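Local coordinates for SusD superfamily protein (Bacteroides fragilis NCTC 9343, PDB 3NQP) that probably binds glycans at the outer membrane surface as a SusD-family lipoprotein partner in nutrient uptake, at residues A[42-54]-A[443-456]. Numbering follows the deposited sequence.
Sequences HTITFGELRGGRF and DKEFIQEGQRWWDL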
ATOM      1  N   HIS A  42      -1.819  -6.900  -2.335  1.00 10.67           N
ATOM      2  CA  HIS A  42      -0.674  -6.126  -1.867  1.00 12.20           C
ATOM      3  C   HIS A  42      -1.138  -4.891  -1.067  1.00 11.52           C
ATOM      4  O   HIS A  42      -0.638  -4.603   0.040  1.00 11.20           O
ATOM      5  CB  HIS A  42       0.228  -5.720  -3.034  1.00 11.00           C
ATOM      6  CG  HIS A  42       1.212  -4.664  -2.677  1.00 10.73           C
ATOM      7  ND1 HIS A  42       2.358  -4.931  -1.964  1.00  9.63           N
ATOM      8  CD2 HIS A  42       1.205  -3.324  -2.892  1.00 13.66           C
ATOM      9  CE1 HIS A  42       3.022  -3.802  -1.759  1.00 12.50           C
ATOM     10  NE2 HIS A  42       2.331  -2.806  -2.296  1.00 13.51           N
ATOM     11  N   THR A  43      -2.089  -4.158  -1.637  1.00 10.34           N
ATOM     12  CA  THR A  43      -2.493  -2.881  -1.120  1.00  9.10           C
ATOM     13  C   THR A  43      -3.569  -3.068  -0.048  1.00  9.74           C
ATOM     14  O   THR A  43      -3.429  -2.566   1.092  1.00 10.44           O
ATOM     15  CB  THR A  43      -3.005  -1.982  -2.262  1.00 10.86           C
ATOM     16  OG1 THR A  43      -1.894  -1.621  -3.106  1.00  9.22           O
ATOM     17  CG2 THR A  43      -3.728  -0.749  -1.735  1.00  8.33           C
ATOM     18  N   ILE A  44      -4.607  -3.812  -0.372  1.00  9.98           N
ATOM     19  CA  ILE A  44      -5.771  -3.911   0.551  1.00 10.52           C
ATOM     20  C   ILE A  44      -5.537  -5.054   1.571  1.00  9.80           C
ATOM     21  O   ILE A  44      -5.439  -4.804   2.766  1.00 12.11           O
ATOM     22  CB  ILE A  44      -7.087  -4.107  -0.150  1.00 11.99           C
ATOM     23  CG1 ILE A  44      -7.361  -2.985  -1.190  1.00 13.52           C
ATOM     24  CG2 ILE A  44      -8.222  -4.210   0.881  1.00  9.27           C
ATOM     25  CD1 ILE A  44      -7.551  -1.560  -0.657  1.00  8.71           C
ATOM     26  N   THR A  45      -5.427  -6.298   1.133  1.00  9.93           N
ATOM     27  CA  THR A  45      -5.328  -7.418   2.093  1.00 10.60           C
ATOM     28  C   THR A  45      -4.151  -7.275   3.056  1.00  9.44           C
ATOM     29  O   THR A  45      -4.347  -7.342   4.267  1.00  9.72           O
ATOM     30  CB  THR A  45      -5.329  -8.795   1.389  1.00  8.71           C
ATOM     31  OG1 THR A  45      -6.346  -8.750   0.382  1.00 13.29           O
ATOM     32  CG2 THR A  45      -5.586  -9.952   2.395  1.00  9.95           C
ATOM     33  N   PHE A  46      -2.974  -7.015   2.509  1.00  9.24           N
ATOM     34  CA  PHE A  46      -1.736  -6.925   3.282  1.00 11.51           C
ATOM     35  C   PHE A  46      -1.548  -5.508   3.908  1.00 12.77           C
ATOM     36  O   PHE A  46      -1.236  -5.380   5.077  1.00 12.88           O
ATOM     37  CB  PHE A  46      -0.552  -7.200   2.385  1.00 10.51           C
ATOM     38  CG  PHE A  46      -0.410  -8.619   1.906  1.00 12.01           C
ATOM     39  CD1 PHE A  46      -1.034  -9.699   2.537  1.00 15.14           C
ATOM     40  CD2 PHE A  46       0.468  -8.893   0.879  1.00 10.02           C
ATOM     41  CE1 PHE A  46      -0.811 -11.017   2.085  1.00 10.92           C
ATOM     42  CE2 PHE A  46       0.707 -10.228   0.441  1.00 15.79           C
ATOM     43  CZ  PHE A  46       0.037 -11.275   1.030  1.00 15.96           C
ATOM     44  N   GLY A  47      -1.789  -4.456   3.131  1.00 14.04           N
ATOM     45  CA  GLY A  47      -1.442  -3.103   3.546  1.00 11.85           C
ATOM     46  C   GLY A  47      -2.466  -2.417   4.424  1.00 11.06           C
ATOM     47  O   GLY A  47      -2.083  -1.606   5.267  1.00 10.80           O
ATOM     48  N   GLU A  48      -3.759  -2.680   4.201  1.00 11.47           N
ATOM     49  CA  GLU A  48      -4.830  -1.885   4.881  1.00 13.24           C
ATOM     50  C   GLU A  48      -5.567  -2.629   5.983  1.00 10.98           C
ATOM     51  O   GLU A  48      -5.807  -2.077   7.048  1.00 10.79           O
ATOM     52  CB  GLU A  48      -5.944  -1.476   3.895  1.00 13.26           C
ATOM     53  CG  GLU A  48      -5.626  -0.462   2.922  1.00 18.12           C
ATOM     54  CD  GLU A  48      -5.598   0.950   3.441  1.00 17.16           C
ATOM     55  OE1 GLU A  48      -6.311   1.329   4.398  1.00 13.60           O
ATOM     56  OE2 GLU A  48      -4.881   1.705   2.796  1.00 18.36           O
ATOM     57  N   LEU A  49      -5.989  -3.869   5.703  1.00 12.46           N
ATOM     58  CA  LEU A  49      -7.055  -4.459   6.532  1.00 11.00           C
ATOM     59  C   LEU A  49      -6.756  -4.633   8.012  1.00 12.32           C
ATOM     60  O   LEU A  49      -7.661  -4.528   8.827  1.00 12.79           O
ATOM     61  CB  LEU A  49      -7.562  -5.774   5.958  1.00 10.71           C
ATOM     62  CG  LEU A  49      -8.334  -5.764   4.626  1.00 14.53           C
ATOM     63  CD1 LEU A  49      -8.752  -7.211   4.306  1.00 11.28           C
ATOM     64  CD2 LEU A  49      -9.547  -4.774   4.569  1.00 14.17           C
ATOM     65  N   ARG A  50      -5.527  -4.978   8.361  1.00 13.59           N
ATOM     66  CA  ARG A  50      -5.158  -5.161   9.777  1.00 13.76           C
ATOM     67  C   ARG A  50      -4.875  -3.835  10.491  1.00 16.25           C
ATOM     68  O   ARG A  50      -4.483  -3.834  11.660  1.00 15.95           O
ATOM     69  CB  ARG A  50      -3.937  -6.079   9.883  1.00 14.40           C
ATOM     70  CG  ARG A  50      -4.225  -7.501   9.483  1.00  8.95           C
ATOM     71  CD  ARG A  50      -3.013  -8.410   9.806  1.00 13.68           C
ATOM     72  NE  ARG A  50      -2.922  -8.605  11.256  1.00  8.40           N
ATOM     73  CZ  ARG A  50      -2.083  -9.395  11.909  1.00 13.82           C
ATOM     74  NH1 ARG A  50      -1.153 -10.098  11.285  1.00 11.24           N
ATOM     75  NH2 ARG A  50      -2.178  -9.467  13.231  1.00  9.68           N
ATOM     76  N   GLY A  51      -5.051  -2.726   9.775  1.00 13.80           N
ATOM     77  CA  GLY A  51      -4.737  -1.386  10.291  1.00 14.76           C
ATOM     78  C   GLY A  51      -5.603  -0.787  11.398  1.00 12.88           C
ATOM     79  O   GLY A  51      -5.326   0.307  11.803  1.00 13.52           O
ATOM     80  N   GLY A  52      -6.642  -1.472  11.887  1.00 10.46           N
ATOM     81  CA  GLY A  52      -7.344  -1.012  13.090  1.00 12.20           C
ATOM     82  C   GLY A  52      -8.393   0.044  12.811  1.00 12.26           C
ATOM     83  O   GLY A  52      -8.882   0.703  13.726  1.00 13.87           O
ATOM     84  N   ARG A  53      -8.745   0.238  11.556  1.00 10.57           N
ATOM     85  CA  ARG A  53      -9.740   1.265  11.244  1.00 11.34           C
ATOM     86  C   ARG A  53     -10.886   0.857  10.344  1.00 13.91           C
ATOM     87  O   ARG A  53     -11.636   1.733   9.836  1.00 10.78           O
ATOM     88  CB  ARG A  53      -9.066   2.524  10.700  1.00 15.98           C
ATOM     89  CG  ARG A  53      -8.129   2.317   9.579  1.00 12.68           C
ATOM     90  CD  ARG A  53      -7.493   3.704   9.194  1.00 13.20           C
ATOM     91  NE  ARG A  53      -6.739   3.527   7.980  1.00  8.99           N
ATOM     92  CZ  ARG A  53      -6.128   4.476   7.281  1.00 16.47           C
ATOM     93  NH1 ARG A  53      -6.165   5.744   7.667  1.00 13.10           N
ATOM     94  NH2 ARG A  53      -5.446   4.129   6.174  1.00 14.96           N
ATOM     95  N   PHE A  54     -11.085  -0.453  10.193  1.00 12.38           N
ATOM     96  CA  PHE A  54     -12.200  -0.987   9.437  1.00 12.74           C
ATOM     97  C   PHE A  54     -13.305  -1.441  10.406  1.00 14.66           C
ATOM     98  O   PHE A  54     -13.028  -1.785  11.533  1.00 12.69           O
ATOM     99  CB  PHE A  54     -11.721  -2.145   8.578  1.00 11.19           C
ATOM    100  CG  PHE A  54     -11.070  -1.709   7.296  1.00 13.55           C
ATOM    101  CD1 PHE A  54     -11.817  -1.416   6.190  1.00 16.01           C
ATOM    102  CD2 PHE A  54      -9.734  -1.518   7.230  1.00 14.83           C
ATOM    103  CE1 PHE A  54     -11.234  -0.984   5.021  1.00 18.85           C
ATOM    104  CE2 PHE A  54      -9.135  -1.086   6.068  1.00 18.20           C
ATOM    105  CZ  PHE A  54      -9.891  -0.805   4.965  1.00 17.94           C
ATOM    106  N   ASP A 443      -1.947   8.358   7.590  1.00  9.10           N
ATOM    107  CA  ASP A 443      -3.311   7.864   7.772  1.00  9.58           C
ATOM    108  C   ASP A 443      -4.301   8.648   6.929  1.00 10.89           C
ATOM    109  O   ASP A 443      -5.268   8.096   6.438  1.00 12.00           O
ATOM    110  CB  ASP A 443      -3.754   8.002   9.250  1.00  9.56           C
ATOM    111  CG  ASP A 443      -3.177   6.928  10.149  1.00 13.93           C
ATOM    112  OD1 ASP A 443      -2.584   5.942   9.624  1.00 11.04           O
ATOM    113  OD2 ASP A 443      -3.283   7.120  11.393  1.00  7.66           O
ATOM    114  N   LYS A 444      -4.086   9.952   6.837  1.00  9.24           N
ATOM    115  CA  LYS A 444      -4.900  10.821   6.004  1.00  8.70           C
ATOM    116  C   LYS A 444      -4.559  10.787   4.516  1.00 11.27           C
ATOM    117  O   LYS A 444      -5.471  10.860   3.659  1.00 13.27           O
ATOM    118  CB  LYS A 444      -4.796  12.242   6.480  1.00 12.15           C
ATOM    119  CG  LYS A 444      -5.482  12.525   7.781  1.00  8.99           C
ATOM    120  CD  LYS A 444      -5.151  13.966   8.187  1.00 14.34           C
ATOM    121  CE  LYS A 444      -5.596  14.210   9.595  1.00 14.52           C
ATOM    122  NZ  LYS A 444      -5.461  15.628   9.953  1.00 11.37           N
ATOM    123  N   GLU A 445      -3.255  10.716   4.209  1.00 10.46           N
ATOM    124  CA  GLU A 445      -2.764  10.859   2.833  1.00 10.08           C
ATOM    125  C   GLU A 445      -3.028   9.585   2.010  1.00  9.18           C
ATOM    126  O   GLU A 445      -3.311   9.654   0.803  1.00  7.75           O
ATOM    127  CB  GLU A 445      -1.267  11.191   2.834  1.00  9.74           C
ATOM    128  CG  GLU A 445      -0.600  11.497   1.503  1.00  9.37           C
ATOM    129  CD  GLU A 445      -1.147  12.765   0.829  1.00 13.88           C
ATOM    130  OE1 GLU A 445      -1.728  13.619   1.511  1.00  7.97           O
ATOM    131  OE2 GLU A 445      -0.987  12.887  -0.381  1.00 10.33           O
ATOM    132  N   PHE A 446      -2.927   8.440   2.669  1.00  7.84           N
ATOM    133  CA  PHE A 446      -2.847   7.145   1.994  1.00 10.88           C
ATOM    134  C   PHE A 446      -3.996   6.150   2.289  1.00 10.49           C
ATOM    135  O   PHE A 446      -3.827   4.935   2.262  1.00  9.30           O
ATOM    136  CB  PHE A 446      -1.525   6.502   2.339  1.00  4.18           C
ATOM    137  CG  PHE A 446      -0.361   7.251   1.877  1.00 11.46           C
ATOM    138  CD1 PHE A 446      -0.132   7.437   0.517  1.00 16.54           C
ATOM    139  CD2 PHE A 446       0.547   7.801   2.784  1.00 17.37           C
ATOM    140  CE1 PHE A 446       0.953   8.168   0.087  1.00  8.98           C
ATOM    141  CE2 PHE A 446       1.639   8.513   2.336  1.00 15.14           C
ATOM    142  CZ  PHE A 446       1.831   8.699   0.984  1.00 11.25           C
ATOM    143  N   ILE A 447      -5.169   6.684   2.533  1.00  9.19           N
ATOM    144  CA  ILE A 447      -6.387   5.872   2.593  1.00  9.96           C
ATOM    145  C   ILE A 447      -6.509   5.065   1.301  1.00  8.91           C
ATOM    146  O   ILE A 447      -6.468   5.615   0.205  1.00 12.10           O
ATOM    147  CB  ILE A 447      -7.639   6.749   2.852  1.00 10.56           C
ATOM    148  CG1 ILE A 447      -7.610   7.263   4.312  1.00 13.39           C
ATOM    149  CG2 ILE A 447      -8.946   5.930   2.621  1.00 11.39           C
ATOM    150  CD1 ILE A 447      -8.702   8.215   4.682  1.00 14.98           C
ATOM    151  N   GLN A 448      -6.602   3.743   1.461  1.00  9.20           N
ATOM    152  CA  GLN A 448      -6.810   2.823   0.377  1.00 11.62           C
ATOM    153  C   GLN A 448      -5.549   2.654  -0.484  1.00  9.36           C
ATOM    154  O   GLN A 448      -5.654   2.244  -1.615  1.00  9.70           O
ATOM    155  CB  GLN A 448      -8.005   3.238  -0.489  1.00 13.22           C
ATOM    156  CG  GLN A 448      -8.665   2.078  -1.194  1.00 15.41           C
ATOM    157  CD  GLN A 448      -9.775   2.523  -2.103  1.00 10.25           C
ATOM    158  OE1 GLN A 448      -9.536   3.221  -3.088  1.00 10.39           O
ATOM    159  NE2 GLN A 448     -11.005   2.077  -1.800  1.00 12.30           N
ATOM    160  N   GLU A 449      -4.387   2.993   0.091  1.00 10.25           N
ATOM    161  CA  GLU A 449      -3.076   2.931  -0.577  1.00  6.93           C
ATOM    162  C   GLU A 449      -2.069   2.078   0.223  1.00  9.70           C
ATOM    163  O   GLU A 449      -0.876   2.084  -0.060  1.00 10.74           O
ATOM    164  CB  GLU A 449      -2.559   4.340  -0.842  1.00  7.30           C
ATOM    165  CG  GLU A 449      -3.199   5.050  -2.007  1.00  5.26           C
ATOM    166  CD  GLU A 449      -2.571   6.392  -2.224  1.00 10.80           C
ATOM    167  OE1 GLU A 449      -3.017   7.364  -1.521  1.00 13.86           O
ATOM    168  OE2 GLU A 449      -1.615   6.469  -3.060  1.00 13.02           O
ATOM    169  N   GLY A 450      -2.571   1.274   1.157  1.00  9.63           N
ATOM    170  CA  GLY A 450      -1.840   0.095   1.623  1.00 11.16           C
ATOM    171  C   GLY A 450      -0.666   0.341   2.568  1.00 10.95           C
ATOM    172  O   GLY A 450       0.319  -0.408   2.547  1.00 11.88           O
ATOM    173  N   GLN A 451      -0.750   1.385   3.382  1.00 10.13           N
ATOM    174  CA  GLN A 451       0.342   1.690   4.283  1.00 10.69           C
ATOM    175  C   GLN A 451       0.155   1.357   5.786  1.00 12.54           C
ATOM    176  O   GLN A 451       1.149   1.039   6.494  1.00  9.54           O
ATOM    177  CB  GLN A 451       0.683   3.164   4.175  1.00 10.72           C
ATOM    178  CG  GLN A 451       1.081   3.634   2.768  1.00 11.68           C
ATOM    179  CD  GLN A 451       2.326   2.977   2.269  1.00  9.97           C
ATOM    180  OE1 GLN A 451       3.404   3.091   2.866  1.00 12.03           O
ATOM    181  NE2 GLN A 451       2.187   2.231   1.169  1.00 15.33           N
ATOM    182  N   ARG A 452      -1.068   1.486   6.286  1.00 10.29           N
ATOM    183  CA  ARG A 452      -1.225   1.549   7.729  1.00 13.09           C
ATOM    184  C   ARG A 452      -0.742   0.307   8.486  1.00 10.53           C
ATOM    185  O   ARG A 452      -0.111   0.428   9.558  1.00  9.89           O
ATOM    186  CB  ARG A 452      -2.648   1.887   8.171  1.00  8.42           C
ATOM    187  CG  ARG A 452      -2.661   2.234   9.677  1.00 10.39           C
ATOM    188  CD  ARG A 452      -3.971   2.898  10.129  1.00 12.15           C
ATOM    189  NE  ARG A 452      -3.678   3.927  11.107  1.00 10.99           N
ATOM    190  CZ  ARG A 452      -3.741   3.817  12.425  1.00 13.05           C
ATOM    191  NH1 ARG A 452      -4.227   2.732  13.023  1.00 14.64           N
ATOM    192  NH2 ARG A 452      -3.391   4.862  13.153  1.00 13.06           N
ATOM    193  N   TRP A 453      -0.994  -0.870   7.955  1.00 11.03           N
ATOM    194  CA  TRP A 453      -0.530  -2.085   8.669  1.00  9.16           C
ATOM    195  C   TRP A 453       0.980  -2.021   8.765  1.00 12.24           C
ATOM    196  O   TRP A 453       1.559  -2.309   9.813  1.00 11.43           O
ATOM    197  CB  TRP A 453      -0.971  -3.390   7.970  1.00 10.91           C
ATOM    198  CG  TRP A 453      -0.353  -4.666   8.618  1.00  8.93           C
ATOM    199  CD1 TRP A 453       0.414  -5.565   8.012  1.00 11.75           C
ATOM    200  CD2 TRP A 453      -0.462  -5.073   9.991  1.00  9.37           C
ATOM    201  NE1 TRP A 453       0.828  -6.539   8.907  1.00 12.27           N
ATOM    202  CE2 TRP A 453       0.275  -6.266  10.128  1.00 11.52           C
ATOM    203  CE3 TRP A 453      -1.135  -4.564  11.103  1.00 11.46           C
ATOM    204  CZ2 TRP A 453       0.376  -6.931  11.321  1.00 11.16           C
ATOM    205  CZ3 TRP A 453      -1.028  -5.231  12.295  1.00 12.95           C
ATOM    206  CH2 TRP A 453      -0.290  -6.412  12.387  1.00  9.17           C
ATOM    207  N   TRP A 454       1.627  -1.642   7.652  1.00 13.01           N
ATOM    208  CA  TRP A 454       3.098  -1.570   7.647  1.00 12.04           C
ATOM    209  C   TRP A 454       3.613  -0.494   8.633  1.00 12.15           C
ATOM    210  O   TRP A 454       4.550  -0.730   9.420  1.00  9.17           O
ATOM    211  CB  TRP A 454       3.630  -1.374   6.228  1.00 11.02           C
ATOM    212  CG  TRP A 454       3.179  -2.441   5.237  1.00 10.69           C
ATOM    213  CD1 TRP A 454       2.774  -2.247   3.955  1.00 16.60           C
ATOM    214  CD2 TRP A 454       3.189  -3.856   5.443  1.00 16.56           C
ATOM    215  NE1 TRP A 454       2.497  -3.467   3.357  1.00 19.73           N
ATOM    216  CE2 TRP A 454       2.748  -4.459   4.261  1.00 18.78           C
ATOM    217  CE3 TRP A 454       3.532  -4.671   6.519  1.00 25.83           C
ATOM    218  CZ2 TRP A 454       2.626  -5.832   4.130  1.00 24.36           C
ATOM    219  CZ3 TRP A 454       3.393  -6.051   6.382  1.00 27.91           C
ATOM    220  CH2 TRP A 454       2.946  -6.598   5.203  1.00 18.25           C
ATOM    221  N   ASP A 455       2.970   0.660   8.611  1.00 10.39           N
ATOM    222  CA  ASP A 455       3.300   1.760   9.536  1.00 11.12           C
ATOM    223  C   ASP A 455       3.210   1.334  11.012  1.00 11.94           C
ATOM    224  O   ASP A 455       4.083   1.713  11.797  1.00  9.45           O
ATOM    225  CB  ASP A 455       2.391   2.963   9.269  1.00  7.48           C
ATOM    226  CG  ASP A 455       2.611   3.577   7.887  1.00 10.28           C
ATOM    227  OD1 ASP A 455       3.656   3.341   7.254  1.00 13.34           O
ATOM    228  OD2 ASP A 455       1.705   4.298   7.403  1.00 11.61           O
ATOM    229  N   LEU A 456       2.174   0.536  11.357  1.00 10.77           N
ATOM    230  CA  LEU A 456       1.989   0.033  12.714  1.00 10.09           C
ATOM    231  C   LEU A 456       3.040  -0.976  13.112  1.00 11.93           C
ATOM    232  O   LEU A 456       3.459  -1.009  14.283  1.00 12.12           O
ATOM    233  CB  LEU A 456       0.611  -0.593  12.905  1.00  8.55           C
ATOM    234  CG  LEU A 456      -0.557   0.403  12.805  1.00  9.68           C
ATOM    235  CD1 LEU A 456      -1.877  -0.429  12.651  1.00 12.60           C
ATOM    236  CD2 LEU A 456      -0.630   1.334  14.049  1.00  9.21           C
TER
HETATM  237  O   HOH W   1       1.252  -1.839   0.538  1.00 23.97           O
HETATM  238  O   HOH W   2       1.839  -4.789   1.130  1.00 29.26           O
HETATM  239  O   HOH W   3       0.117  -0.633  -1.593  1.00 10.37           O
HETATM  240  O   HOH W   4      -3.062   2.863   4.357  1.00  8.47           O
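In the buried middle of this SusD-family chain, the C-terminal part of helix 39-48 with its following turn packs against the loop joining helices 431-445 and 452-458. Gly47 and Gly450 bring the backbones together, their CA atoms 3.8 Å apart; Gly47 CA makes a CA-H...O contact with Gly450 O (3.4 Å), and Thr43 O lies 3.1 Å from Gly450 CA. Just beyond, Trp453 N donates to Gly47 O (3.0 Å), tying the start of helix 452-458 to segment 42-54.

Glu48 bends at chi2 (-77°), which turns its carboxylate back toward loop 446-451. There Glu48 OE2 accepts from Gly450 N (2.9 Å) on its anti side and takes a proton from a water that also accepts from Gln451 N, while OE1 is held by Tyr319. Arg50 and Trp453 run side by side: Arg50 CB sits over the six-membered ring of Trp453, and the guanidinium lies flat on the indole, planes 18° apart. Gln73 and the carbonyl of Lys491 bind that guanidinium and should fix its rotation.

Arg53 is extended from CG to NE, and its NH1 donates in the guanidinium plane to Asp443 O (2.8 Å). Arg452 CD covers one face of the same group. Arg452 itself grips the Asp443 carboxylate side-on through NE and NH2, leaving Arg452 NH1 to meet Gly51 O almost straight on at 2.9 Å. The Asp443 carboxylate probably offsets the closeness of the two arginines. What results is a buried junction of hydrogen bonds, a cation-pi stack and close glycine backbones joining N- and C-terminal parts of the largely helical SusD fold.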